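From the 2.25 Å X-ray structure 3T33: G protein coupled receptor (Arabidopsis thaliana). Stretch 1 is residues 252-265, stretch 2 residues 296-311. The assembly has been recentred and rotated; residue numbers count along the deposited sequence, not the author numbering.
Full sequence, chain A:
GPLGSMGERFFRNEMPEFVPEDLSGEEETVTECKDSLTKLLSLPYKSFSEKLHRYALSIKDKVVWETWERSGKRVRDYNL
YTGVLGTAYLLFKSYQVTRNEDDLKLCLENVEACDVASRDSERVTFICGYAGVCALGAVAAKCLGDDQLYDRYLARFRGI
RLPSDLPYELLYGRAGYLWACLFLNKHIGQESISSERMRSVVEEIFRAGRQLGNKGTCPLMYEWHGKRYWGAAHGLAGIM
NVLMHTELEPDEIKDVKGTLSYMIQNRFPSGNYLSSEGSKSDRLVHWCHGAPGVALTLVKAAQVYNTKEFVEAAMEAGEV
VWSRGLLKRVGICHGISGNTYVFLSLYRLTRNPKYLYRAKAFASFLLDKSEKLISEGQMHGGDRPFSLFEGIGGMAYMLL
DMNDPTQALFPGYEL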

# COMPACT_ATOMS: atom_id res chain seq x y z
N GLU A 252 18.86 -4.63 -17.14
CA GLU A 252 18.13 -4.41 -15.88
C GLU A 252 16.68 -4.93 -15.97
O GLU A 252 16.18 -5.58 -15.04
N ILE A 253 16.04 -4.66 -17.10
CA ILE A 253 14.71 -5.12 -17.38
C ILE A 253 14.68 -6.65 -17.35
O ILE A 253 13.90 -7.24 -16.58
N LYS A 254 15.58 -7.30 -18.12
CA LYS A 254 15.77 -8.78 -18.01
C LYS A 254 15.95 -9.25 -16.59
O LYS A 254 15.38 -10.26 -16.22
N ASP A 255 16.75 -8.54 -15.79
CA ASP A 255 17.01 -9.02 -14.43
C ASP A 255 15.78 -8.89 -13.49
O ASP A 255 15.56 -9.74 -12.58
N VAL A 256 15.00 -7.82 -13.70
CA VAL A 256 13.77 -7.62 -12.94
C VAL A 256 12.76 -8.68 -13.38
O VAL A 256 12.28 -9.43 -12.53
N LYS A 257 12.50 -8.76 -14.70
CA LYS A 257 11.64 -9.85 -15.26
C LYS A 257 12.08 -11.18 -14.68
O LYS A 257 11.28 -11.93 -14.11
N GLY A 258 13.39 -11.42 -14.73
CA GLY A 258 13.95 -12.70 -14.25
C GLY A 258 13.63 -13.06 -12.82
O GLY A 258 13.21 -14.16 -12.53
N THR A 259 13.84 -12.11 -11.92
CA THR A 259 13.55 -12.28 -10.48
C THR A 259 12.07 -12.55 -10.26
O THR A 259 11.70 -13.36 -9.44
N LEU A 260 11.23 -11.86 -11.03
CA LEU A 260 9.78 -12.08 -10.91
C LEU A 260 9.34 -13.46 -11.47
O LEU A 260 8.58 -14.15 -10.81
N SER A 261 9.82 -13.87 -12.64
CA SER A 261 9.63 -15.27 -13.08
C SER A 261 10.07 -16.25 -12.02
O SER A 261 9.32 -17.13 -11.62
N TYR A 262 11.29 -16.10 -11.55
CA TYR A 262 11.79 -17.00 -10.53
C TYR A 262 10.75 -17.21 -9.46
O TYR A 262 10.41 -18.32 -9.16
N MET A 263 10.23 -16.12 -8.89
CA MET A 263 9.19 -16.16 -7.84
C MET A 263 7.88 -16.85 -8.26
O MET A 263 7.27 -17.58 -7.49
N ILE A 264 7.46 -16.63 -9.49
CA ILE A 264 6.25 -17.26 -10.00
C ILE A 264 6.44 -18.77 -9.99
O ILE A 264 5.70 -19.51 -9.31
N GLN A 265 7.50 -19.23 -10.68
CA GLN A 265 7.79 -20.68 -10.86
C GLN A 265 7.99 -21.40 -9.53
O GLN A 265 8.01 -22.62 -9.48
N LEU A 296 0.32 -7.10 -6.12
CA LEU A 296 0.50 -5.69 -6.46
C LEU A 296 1.71 -5.46 -7.35
O LEU A 296 1.72 -4.63 -8.27
N THR A 297 2.77 -6.22 -7.11
CA THR A 297 3.98 -6.09 -7.92
C THR A 297 3.78 -6.71 -9.29
O THR A 297 4.23 -6.16 -10.29
N LEU A 298 3.15 -7.86 -9.36
CA LEU A 298 2.88 -8.48 -10.69
C LEU A 298 1.91 -7.58 -11.50
O LEU A 298 2.06 -7.40 -12.69
N VAL A 299 0.96 -6.95 -10.83
CA VAL A 299 0.07 -6.05 -11.58
C VAL A 299 0.89 -5.02 -12.26
O VAL A 299 0.66 -4.76 -13.46
N LYS A 300 1.86 -4.45 -11.53
CA LYS A 300 2.77 -3.44 -12.11
C LYS A 300 3.65 -4.07 -13.22
O LYS A 300 3.80 -3.53 -14.30
N ALA A 301 4.21 -5.23 -12.96
CA ALA A 301 4.94 -5.91 -14.06
C ALA A 301 4.01 -6.01 -15.27
O ALA A 301 4.37 -5.62 -16.39
N ALA A 302 2.79 -6.47 -15.04
CA ALA A 302 1.85 -6.65 -16.13
C ALA A 302 1.64 -5.39 -16.92
O ALA A 302 1.59 -5.47 -18.14
N GLN A 303 1.48 -4.24 -16.25
CA GLN A 303 1.24 -2.94 -16.94
C GLN A 303 2.45 -2.47 -17.76
O GLN A 303 2.30 -1.83 -18.79
N VAL A 304 3.64 -2.74 -17.26
CA VAL A 304 4.86 -2.22 -17.89
C VAL A 304 5.30 -3.13 -19.01
O VAL A 304 5.74 -2.67 -20.07
N TYR A 305 5.21 -4.44 -18.75
CA TYR A 305 5.81 -5.43 -19.66
C TYR A 305 4.83 -6.06 -20.63
O TYR A 305 5.21 -6.41 -21.75
N ASN A 306 3.57 -6.11 -20.21
CA ASN A 306 2.49 -6.74 -20.98
C ASN A 306 2.78 -8.18 -21.38
O ASN A 306 2.88 -8.52 -22.54
N THR A 307 2.88 -9.03 -20.39
CA THR A 307 3.28 -10.38 -20.63
C THR A 307 2.14 -11.21 -20.13
O THR A 307 1.55 -10.88 -19.10
N LYS A 308 1.85 -12.30 -20.84
CA LYS A 308 0.85 -13.24 -20.41
C LYS A 308 1.21 -13.77 -19.05
O LYS A 308 0.35 -13.85 -18.16
N GLU A 309 2.47 -14.14 -18.89
CA GLU A 309 2.95 -14.73 -17.64
C GLU A 309 2.56 -13.89 -16.41
O GLU A 309 2.21 -14.46 -15.38
N PHE A 310 2.64 -12.56 -16.54
CA PHE A 310 2.52 -11.62 -15.43
C PHE A 310 1.05 -11.37 -15.18
O PHE A 310 0.61 -11.58 -14.07
N VAL A 311 0.31 -10.99 -16.23
CA VAL A 311 -1.15 -10.87 -16.19
C VAL A 311 -1.77 -12.07 -15.44
O VAL A 311 -2.50 -11.90 -14.45

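No hydrogen bond crosses between these two stretches: the 572 Å² they bury together is held by apolar packing and by the flank of a lysine chain laid over a tyrosine ring. Lys257 is extended (chi1 m, the remaining three torsions t), and this carries its CE over one face of the Tyr305 ring, 3.8 Å from the centroid and 24° off the ring normal, a CH-pi contact. Within this pair of residues the closest atoms are Lys257 CE and Tyr305 CD1, at 3.6 Å. Methylenes next to a charged amine are slightly polarised, which suits them to an aromatic face, while NZ continues beyond the carbon that makes the contact. Tyr305, chi1 m, points toward the first helix from the last turn of helix 296-305 and has more area covered than any other residue here. Its ring also meets Ile253 (m, t), one turn before Lys257, with Ile253 CG2 3.7 Å from Tyr305 CE1.

Helices 252-265 and 296-305 run in largely opposed directions, at 134°, with axes no closer than 11.7 Å, and side chains occupy the space between them. Leu260 (m, t) points toward the second stretch and is one of the main fillers, with 76 Å² covered. Leu260 CD1 lies 3.7 Å from Ala301 CB and 4.4 Å from Leu298 CD2, and Leu260 CD2 lies 4.1 Å from Thr297 CG2. Ala301 points toward the first stretch, and its methyl is the nearest contact of Leu260 CD1. Thr297, chi1 m, presents CG2 to this apolar patch, while its OG1 is hydrogen-bonded elsewhere in the structure.

One turn on, Ile264 (m, t) also points in. Ile264 CD1 comes within 3.8 Å of Leu298 CD2 and 3.9 Å of Phe310 CD1, so a single methyl touches side chains from both helices of the second stretch. Leu298 (m, t) leaves its backbone sideways, yet its end swings nearer to meet Leu260 and Ile264.

Between those two helices, Asn306 leaves helical geometry with positive phi and Thr307 takes the N-cap position without a side-chain capping bond. After the turn, Glu309 and Phe310 lie against the first helix. Phe310, chi1 m and buried, starts sideways and reaches in with its ring. Ile264 CD1 and Lys257 CG lie at the ring edge, near its plane, the latter 4.1 Å from Phe310 CE2; Leu260 CB approaches Phe310 CE1 to 4.1 Å.

The polar margin is modest. Glu309 (t, t) extends toward the first helix and brings OE1 to 3.3 Å from Ser261 OG, but this is a contact without a hydrogen bond. Ser261, chi1 m, instead turns its hydroxyl back along its own helix, where OG donates to Lys257 O at 3.2 Å. The other carboxylate oxygen, Glu309 OE2, lies 4.0 Å from Ile264 CD1, so the acid borders the apolar cluster. Away from the contact, Thr259 (m) likewise bonds within its helix, OG1 to Asp255 O at 2.8 Å.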

# COMPACT_ATOMS: atom_id res chain seq x y z
CB GLU A 252 18.19 -2.93 -15.49
CG GLU A 252 19.61 -2.47 -15.05
CD GLU A 252 19.83 -0.98 -15.11
OE1 GLU A 252 18.89 -0.22 -15.42
OE2 GLU A 252 20.97 -0.55 -14.84
CB ILE A 253 14.17 -4.50 -18.71
CG1 ILE A 253 13.91 -3.01 -18.52
CG2 ILE A 253 12.86 -5.18 -19.12
CD1 ILE A 253 13.52 -2.23 -19.76
CB LYS A 254 16.97 -9.33 -18.85
CG LYS A 254 16.62 -10.29 -20.00
CD LYS A 254 17.68 -10.28 -21.15
CE LYS A 254 17.56 -9.00 -22.09
NZ LYS A 254 18.27 -9.15 -23.45
CB ASP A 255 18.23 -8.32 -13.84
CG ASP A 255 19.59 -8.84 -14.42
OD1 ASP A 255 19.67 -9.94 -15.00
OD2 ASP A 255 20.61 -8.13 -14.26
CB VAL A 256 13.20 -6.22 -13.06
CG1 VAL A 256 11.89 -6.11 -12.31
CG2 VAL A 256 14.24 -5.17 -12.55
CB LYS A 257 11.68 -9.91 -16.80
CG LYS A 257 10.83 -8.87 -17.45
CD LYS A 257 10.96 -8.90 -18.96
CE LYS A 257 10.22 -7.74 -19.63
NZ LYS A 257 10.52 -7.63 -21.14
CB THR A 259 13.99 -11.02 -9.70
OG1 THR A 259 15.36 -10.78 -9.99
CG2 THR A 259 13.84 -11.19 -8.22
CB LEU A 260 8.98 -10.91 -11.50
CG LEU A 260 9.04 -9.54 -10.82
CD1 LEU A 260 8.27 -8.56 -11.61
CD2 LEU A 260 8.50 -9.60 -9.42
CB SER A 261 10.39 -15.55 -14.36
OG SER A 261 10.01 -14.58 -15.29
CB TYR A 262 13.08 -16.44 -9.92
CG TYR A 262 13.51 -17.19 -8.69
CD1 TYR A 262 14.24 -18.38 -8.80
CD2 TYR A 262 13.15 -16.74 -7.43
CE1 TYR A 262 14.61 -19.08 -7.69
CE2 TYR A 262 13.52 -17.42 -6.33
CZ TYR A 262 14.24 -18.59 -6.47
OH TYR A 262 14.60 -19.27 -5.35
CB MET A 263 8.88 -14.73 -7.40
CG MET A 263 10.04 -14.04 -6.63
SD MET A 263 9.66 -12.36 -5.97
CE MET A 263 9.06 -12.89 -4.41
CB ILE A 264 5.85 -16.65 -11.38
CG1 ILE A 264 5.46 -15.18 -11.19
CG2 ILE A 264 4.69 -17.44 -12.06
CD1 ILE A 264 5.29 -14.41 -12.44
CB GLN A 265 9.02 -20.88 -11.75
CG GLN A 265 8.99 -20.10 -13.09
CD GLN A 265 10.35 -20.07 -13.84
OE1 GLN A 265 10.61 -19.19 -14.68
NE2 GLN A 265 11.23 -21.06 -13.54
CB LEU A 296 0.62 -4.93 -5.16
CG LEU A 296 -0.50 -4.06 -4.58
CD1 LEU A 296 -1.94 -4.53 -4.88
CD2 LEU A 296 -0.27 -3.59 -3.05
CB THR A 297 5.16 -6.78 -7.24
OG1 THR A 297 5.22 -6.36 -5.87
CG2 THR A 297 6.45 -6.44 -7.92
CB LEU A 298 2.34 -9.89 -10.54
CG LEU A 298 3.44 -10.80 -9.97
CD1 LEU A 298 2.86 -12.13 -9.68
CD2 LEU A 298 4.57 -10.91 -11.02
CB VAL A 299 -1.04 -5.37 -10.71
CG1 VAL A 299 -1.60 -4.09 -11.40
CG2 VAL A 299 -2.14 -6.35 -10.44
CB LYS A 300 3.64 -2.78 -11.02
CG LYS A 300 4.71 -1.89 -11.53
CD LYS A 300 4.15 -0.63 -12.12
CE LYS A 300 5.24 0.21 -12.62
NZ LYS A 300 4.74 1.33 -13.50
CB ALA A 301 5.41 -7.26 -13.62
CB ALA A 302 0.52 -7.17 -15.63
CB GLN A 303 0.86 -1.81 -15.96
CG GLN A 303 -0.64 -1.61 -15.68
CD GLN A 303 -0.93 -0.80 -14.37
OE1 GLN A 303 0.01 -0.36 -13.67
NE2 GLN A 303 -2.23 -0.63 -14.04
CB VAL A 304 6.08 -2.17 -16.90
CG1 VAL A 304 7.26 -1.50 -17.59
CG2 VAL A 304 5.76 -1.44 -15.66
CB TYR A 305 6.61 -6.46 -18.88
CG TYR A 305 7.69 -5.73 -18.12
CD1 TYR A 305 8.45 -4.76 -18.78
CD2 TYR A 305 7.94 -5.96 -16.75
CE1 TYR A 305 9.45 -4.04 -18.12
CE2 TYR A 305 8.98 -5.24 -16.04
CZ TYR A 305 9.71 -4.28 -16.75
OH TYR A 305 10.70 -3.53 -16.15
CB ASN A 306 2.06 -5.91 -22.19
CG ASN A 306 0.61 -6.18 -22.56
OD1 ASN A 306 -0.10 -6.87 -21.80
ND2 ASN A 306 0.16 -5.67 -23.71
CB THR A 307 4.54 -10.63 -19.80
OG1 THR A 307 5.66 -10.06 -20.50
CG2 THR A 307 4.80 -12.06 -19.63
CB LYS A 308 0.76 -14.42 -21.37
CG LYS A 308 -0.07 -15.59 -20.85
CD LYS A 308 -1.46 -15.62 -21.49
CE LYS A 308 -1.47 -16.54 -22.71
NZ LYS A 308 -1.26 -17.98 -22.30
CB GLU A 309 4.47 -14.90 -17.66
CG GLU A 309 5.03 -15.64 -16.40
CD GLU A 309 6.57 -15.62 -16.31
OE1 GLU A 309 7.21 -14.86 -17.08
OE2 GLU A 309 7.12 -16.36 -15.45
CB PHE A 310 3.27 -10.28 -15.71
CG PHE A 310 4.81 -10.38 -15.68
CD1 PHE A 310 5.46 -11.35 -14.91
CD2 PHE A 310 5.59 -9.50 -16.42
CE1 PHE A 310 6.85 -11.47 -14.90
CE2 PHE A 310 6.97 -9.59 -16.41
CZ PHE A 310 7.61 -10.60 -15.64
CB VAL A 311 -1.75 -10.80 -17.62
CG1 VAL A 311 -3.26 -10.60 -17.57
CG2 VAL A 311 -1.18 -9.68 -18.39